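Side-chain contacts in glucocorticoid Modulatory Element Binding protein-1 (Homo sapiens, PDB 1OQJ), which binds glucocorticoid modulatory elements in promoter DNA through its zinc-binding SAND domain, raising sensitivity to low glucocorticoid levels, and serves as an auxiliary factor in parvovirus replication: residues L21-K24 / K25-C28; F82-H85 / D86-S90. All coordinates share one frame; numbering follows the deposited sequence.

Contact 1: residues L21-K24 / K25-C28; sequences LLWK and KFVC. With ZN (zinc ion), chain C.
Leu21 and Phe26 meet because both turn CG away from the backbone N (chi1 177° and -175°), Leu21 adding a chi2 of 69° that swings its two methyls toward the phenyl ring. The turn that joins them leaves strand 17-22 of the SAND domain's antiparallel sheet and leads to the zinc ligand Cys28, an example of how a chain can bend sharply and still keep a hydrophobic pair in touch. CD2 of Leu21 sits over the face of the Phe26 ring, 4.2 Å from its centroid and almost straight above it, a CH-pi contact; CD1 of the same leucine packs at 3.8 Å against Phe26 CD1.

The backbone closes the bend with two bonds. Lys25 N reaches Leu22 O weakly at 3.1 Å, whereas Phe26 N donates to Trp23 O at 3.0 Å, from well above the carbonyl plane. Phe26 is also the centre of an inverse gamma turn, tied by a weak bond from Val27 N to Lys25 O.

Trp23 brings its CD1 within 4.4 Å of Phe26 CD2, while its indole N-H is held by the carbonyl of Asp81. On the exposed side, the ammonium of Lys25 forms a salt bridge with Glu7. The ring of Phe26 is buried, meeting Phe82 and covered in part by Leu71 and Met75 of helix 71-76. Two residues after Phe26, Cys28 SG, anti to its own backbone N, binds the zinc ion at 2.3 Å.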
loop_
_atom_site.group_PDB
_atom_site.type_symbol
_atom_site.label_atom_id
_atom_site.label_comp_id
_atom_site.label_asym_id
_atom_site.label_seq_id
_atom_site.Cartn_x
_atom_site.Cartn_y
_atom_site.Cartn_z
ATOM N N LEU A 21 -3.958 -2.656 5.064
ATOM C CA LEU A 21 -3.077 -1.499 4.964
ATOM C C LEU A 21 -3.322 -0.586 6.164
ATOM O O LEU A 21 -4.439 -0.113 6.357
ATOM C CB LEU A 21 -3.371 -0.720 3.672
ATOM C CG LEU A 21 -2.577 0.574 3.440
ATOM C CD1 LEU A 21 -1.120 0.239 3.179
ATOM C CD2 LEU A 21 -3.154 1.335 2.251
ATOM N N LEU A 22 -2.292 -0.361 6.979
ATOM C CA LEU A 22 -2.419 0.538 8.128
ATOM C C LEU A 22 -2.154 1.918 7.534
ATOM O O LEU A 22 -1.009 2.277 7.246
ATOM C CB LEU A 22 -1.387 0.188 9.204
ATOM C CG LEU A 22 -1.447 -1.261 9.695
ATOM C CD1 LEU A 22 -0.486 -1.432 10.859
ATOM C CD2 LEU A 22 -2.869 -1.622 10.120
ATOM N N TRP A 23 -3.220 2.693 7.356
ATOM C CA TRP A 23 -3.113 3.993 6.705
ATOM C C TRP A 23 -2.116 5.015 7.228
ATOM O O TRP A 23 -1.388 5.616 6.437
ATOM C CB TRP A 23 -4.491 4.648 6.601
ATOM C CG TRP A 23 -4.452 5.926 5.812
ATOM C CD1 TRP A 23 -4.107 6.072 4.499
ATOM C CD2 TRP A 23 -4.714 7.245 6.309
ATOM N NE1 TRP A 23 -4.137 7.405 4.148
ATOM C CE2 TRP A 23 -4.508 8.144 5.241
ATOM C CE3 TRP A 23 -5.105 7.753 7.555
ATOM C CZ2 TRP A 23 -4.678 9.525 5.384
ATOM C CZ3 TRP A 23 -5.277 9.130 7.695
ATOM C CH2 TRP A 23 -5.062 9.997 6.614
ATOM N N LYS A 24 -2.074 5.241 8.534
ATOM C CA LYS A 24 -1.128 6.225 9.039
ATOM C C LYS A 24 0.324 5.776 8.897
ATOM O O LYS A 24 1.227 6.608 8.898
ATOM C CB LYS A 24 -1.458 6.602 10.486
ATOM C CG LYS A 24 -2.769 7.387 10.581
ATOM C CD LYS A 24 -2.991 8.000 11.947
ATOM C CE LYS A 24 -4.338 8.702 11.992
ATOM N NZ LYS A 24 -4.648 9.241 13.346
ATOM N N LYS A 25 0.547 4.470 8.753
ATOM C CA LYS A 25 1.902 3.943 8.569
ATOM C C LYS A 25 2.291 3.977 7.085
ATOM O O LYS A 25 3.449 3.753 6.730
ATOM C CB LYS A 25 2.000 2.498 9.075
ATOM C CG LYS A 25 2.245 2.349 10.569
ATOM C CD LYS A 25 1.146 2.957 11.406
ATOM C CE LYS A 25 1.426 2.725 12.886
ATOM N NZ LYS A 25 0.338 3.267 13.744
ATOM N N PHE A 26 1.308 4.259 6.234
ATOM C CA PHE A 26 1.485 4.325 4.779
ATOM C C PHE A 26 2.118 5.675 4.423
ATOM O O PHE A 26 1.443 6.595 3.968
ATOM C CB PHE A 26 0.102 4.168 4.136
ATOM C CG PHE A 26 0.110 4.086 2.633
ATOM C CD1 PHE A 26 0.963 3.212 1.966
ATOM C CD2 PHE A 26 -0.806 4.824 1.889
ATOM C CE1 PHE A 26 0.899 3.065 0.580
ATOM C CE2 PHE A 26 -0.882 4.686 0.499
ATOM C CZ PHE A 26 -0.026 3.803 -0.153
ATOM N N VAL A 27 3.429 5.765 4.627
ATOM C CA VAL A 27 4.188 6.992 4.399
ATOM C C VAL A 27 4.984 6.969 3.097
ATOM O O VAL A 27 5.574 5.952 2.741
ATOM C CB VAL A 27 5.151 7.230 5.591
ATOM C CG1 VAL A 27 5.961 8.495 5.382
ATOM C CG2 VAL A 27 4.349 7.316 6.884
ATOM N N CYS A 28 4.997 8.094 2.388
ATOM C CA CYS A 28 5.731 8.182 1.127
ATOM C C CYS A 28 7.190 7.790 1.343
ATOM O O CYS A 28 7.800 8.189 2.335
ATOM C CB CYS A 28 5.659 9.604 0.585
ATOM S SG CYS A 28 6.612 9.858 -0.925
HETATM ZN ZN ZN C . 5.677 11.465 -2.244
#

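Contact 2: residues F82-H85 / D86-S90. With ZN (zinc ion), chain C.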
loop_
_atom_site.group_PDB
_atom_site.type_symbol
_atom_site.label_atom_id
_atom_site.label_comp_id
_atom_site.label_asym_id
_atom_site.label_seq_id
_atom_site.Cartn_x
_atom_site.Cartn_y
_atom_site.Cartn_z
ATOM N N PHE A 82 -0.700 8.691 0.660
ATOM C CA PHE A 82 0.207 8.544 1.795
ATOM C C PHE A 82 -0.192 9.478 2.935
ATOM O O PHE A 82 -0.623 10.612 2.699
ATOM C CB PHE A 82 1.633 8.886 1.380
ATOM C CG PHE A 82 2.195 7.986 0.324
ATOM C CD1 PHE A 82 2.629 8.512 -0.890
ATOM C CD2 PHE A 82 2.346 6.625 0.559
ATOM C CE1 PHE A 82 3.215 7.693 -1.862
ATOM C CE2 PHE A 82 2.929 5.795 -0.403
ATOM C CZ PHE A 82 3.366 6.330 -1.613
ATOM N N TYR A 83 -0.029 9.016 4.171
ATOM C CA TYR A 83 -0.357 9.836 5.334
ATOM C C TYR A 83 0.523 11.087 5.359
ATOM O O TYR A 83 1.753 10.996 5.286
ATOM C CB TYR A 83 -0.148 9.022 6.616
ATOM C CG TYR A 83 -0.536 9.743 7.884
ATOM C CD1 TYR A 83 -1.787 10.335 8.015
ATOM C CD2 TYR A 83 0.344 9.818 8.960
ATOM C CE1 TYR A 83 -2.153 10.985 9.187
ATOM C CE2 TYR A 83 -0.014 10.467 10.141
ATOM C CZ TYR A 83 -1.263 11.048 10.245
ATOM O OH TYR A 83 -1.630 11.714 11.396
ATOM N N GLN A 84 -0.117 12.251 5.459
ATOM C CA GLN A 84 0.579 13.539 5.491
ATOM C C GLN A 84 1.424 13.784 4.246
ATOM O O GLN A 84 2.461 14.439 4.316
ATOM C CB GLN A 84 1.489 13.630 6.723
ATOM C CG GLN A 84 0.778 13.462 8.049
ATOM C CD GLN A 84 1.696 13.735 9.225
ATOM O OE1 GLN A 84 2.642 12.987 9.480
ATOM N NE2 GLN A 84 1.425 14.815 9.943
ATOM N N HIS A 85 0.973 13.287 3.099
ATOM C CA HIS A 85 1.750 13.440 1.875
ATOM C C HIS A 85 2.076 14.876 1.485
ATOM O O HIS A 85 3.097 15.125 0.842
ATOM C CB HIS A 85 1.052 12.747 0.704
ATOM C CG HIS A 85 1.987 12.349 -0.394
ATOM N ND1 HIS A 85 1.553 11.924 -1.629
ATOM C CD2 HIS A 85 3.339 12.288 -0.426
ATOM C CE1 HIS A 85 2.599 11.615 -2.377
ATOM N NE2 HIS A 85 3.694 11.827 -1.670
ATOM N N ASP A 86 1.224 15.820 1.865
ATOM C CA ASP A 86 1.484 17.208 1.513
ATOM C C ASP A 86 2.705 17.774 2.239
ATOM O O ASP A 86 3.232 18.812 1.844
ATOM C CB ASP A 86 0.259 18.080 1.798
ATOM C CG ASP A 86 -0.157 18.050 3.253
ATOM O OD1 ASP A 86 -0.996 18.887 3.643
ATOM O OD2 ASP A 86 0.344 17.191 4.005
ATOM N N LYS A 87 3.166 17.092 3.285
ATOM C CA LYS A 87 4.323 17.567 4.047
ATOM C C LYS A 87 5.459 16.552 4.135
ATOM O O LYS A 87 6.617 16.915 4.346
ATOM C CB LYS A 87 3.890 17.956 5.464
ATOM C CG LYS A 87 2.830 19.043 5.504
ATOM C CD LYS A 87 2.347 19.305 6.918
ATOM C CE LYS A 87 1.245 20.356 6.926
ATOM N NZ LYS A 87 0.705 20.598 8.293
ATOM N N VAL A 88 5.121 15.279 3.970
ATOM C CA VAL A 88 6.101 14.203 4.049
ATOM C C VAL A 88 6.177 13.498 2.699
ATOM O O VAL A 88 5.270 12.753 2.326
ATOM C CB VAL A 88 5.701 13.199 5.150
ATOM C CG1 VAL A 88 6.696 12.054 5.206
ATOM C CG2 VAL A 88 5.629 13.916 6.494
ATOM N N CYS A 89 7.266 13.737 1.975
ATOM C CA CYS A 89 7.449 13.158 0.647
ATOM C C CYS A 89 8.930 12.959 0.326
ATOM O O CYS A 89 9.778 13.749 0.746
ATOM C CB CYS A 89 6.804 14.084 -0.393
ATOM S SG CYS A 89 6.860 13.516 -2.112
ATOM N N SER A 90 9.239 11.901 -0.420
ATOM C CA SER A 90 10.620 11.607 -0.792
ATOM C C SER A 90 10.946 12.123 -2.186
ATOM O O SER A 90 12.107 12.126 -2.595
ATOM C CB SER A 90 10.859 10.104 -0.779
ATOM O OG SER A 90 10.110 9.491 -1.815
HETATM ZN ZN ZN C . 5.677 11.465 -2.244
HETATM O O HOH W 1 3.762 10.600 3.333
#
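His85 NE2 and Cys89 SG come within 3.6 Å of each other because both bind one zinc ion, the histidine nitrogen at 2.1 Å and the sulfur at 2.4 Å. Cys28 and Cys93 complete the site, a worked case of a metal site built on a segment with no regular helix or strand.

The close-packed part lies round one face and one edge of the imidazole. Phe82 CD1 lies over the centre of one face, 3.4 Å above the plane, and the carbonyl oxygen of Val88 approaches the edge in plane, 3.4 Å from CD2. Asp81 accepts a hydrogen bond from ND1, so the ring's rotation is set by a carboxylate at one nitrogen and the metal at the other. A type II beta turn from Phe82 to His85, closed by His85 N to Phe82 O, brings the histidine into place. Within the same turn, Gln84 O accepts two backbone hydrogen bonds from residues that follow: Val88 N at 2.8 Å, nearly in line with the carbonyl, and Lys87 N at 2.9 Å from above the carbonyl plane. A single water donates to both Tyr83 O and Val88 O, bridging the two arms of the loop.

The outer side is looser. Gln84, Asp86 and Lys87 are exposed; CB of Gln84 merely touches Val88 CG2 at 4.2 Å, and the Lys87 chain runs extended away from the contact. Gln84 does lay its CG over one face of the neighbouring Tyr83 ring.

With three cysteine ligands and one histidine, the zinc ion probably holds the sulfurs as thiolates, and the hydrogen bond from ND1 to Asp81 would be expected to strengthen NE2 as a donor to the metal.

Overall arrangement
Contact 1 comes first along the chain and is complete well before contact 2 begins, yet their centres lie 10 Å apart on the same side of the chain's centre. Residues 21-28 take in the end of strand 17-22 of the four-stranded antiparallel sheet and the loop after it; residues 82-90 belong to the loop after helix 71-76. A probable hydrogen bond, Tyr83 N to Phe26 O at 2.8 Å, joins the two directly, and the rings of Trp23 and Tyr83 meet edge-to-face. The same zinc ion then binds both, taking one ligand from contact 1 and two from contact 2. The metal thus fastens the C-terminal loop to the loop leaving the sheet.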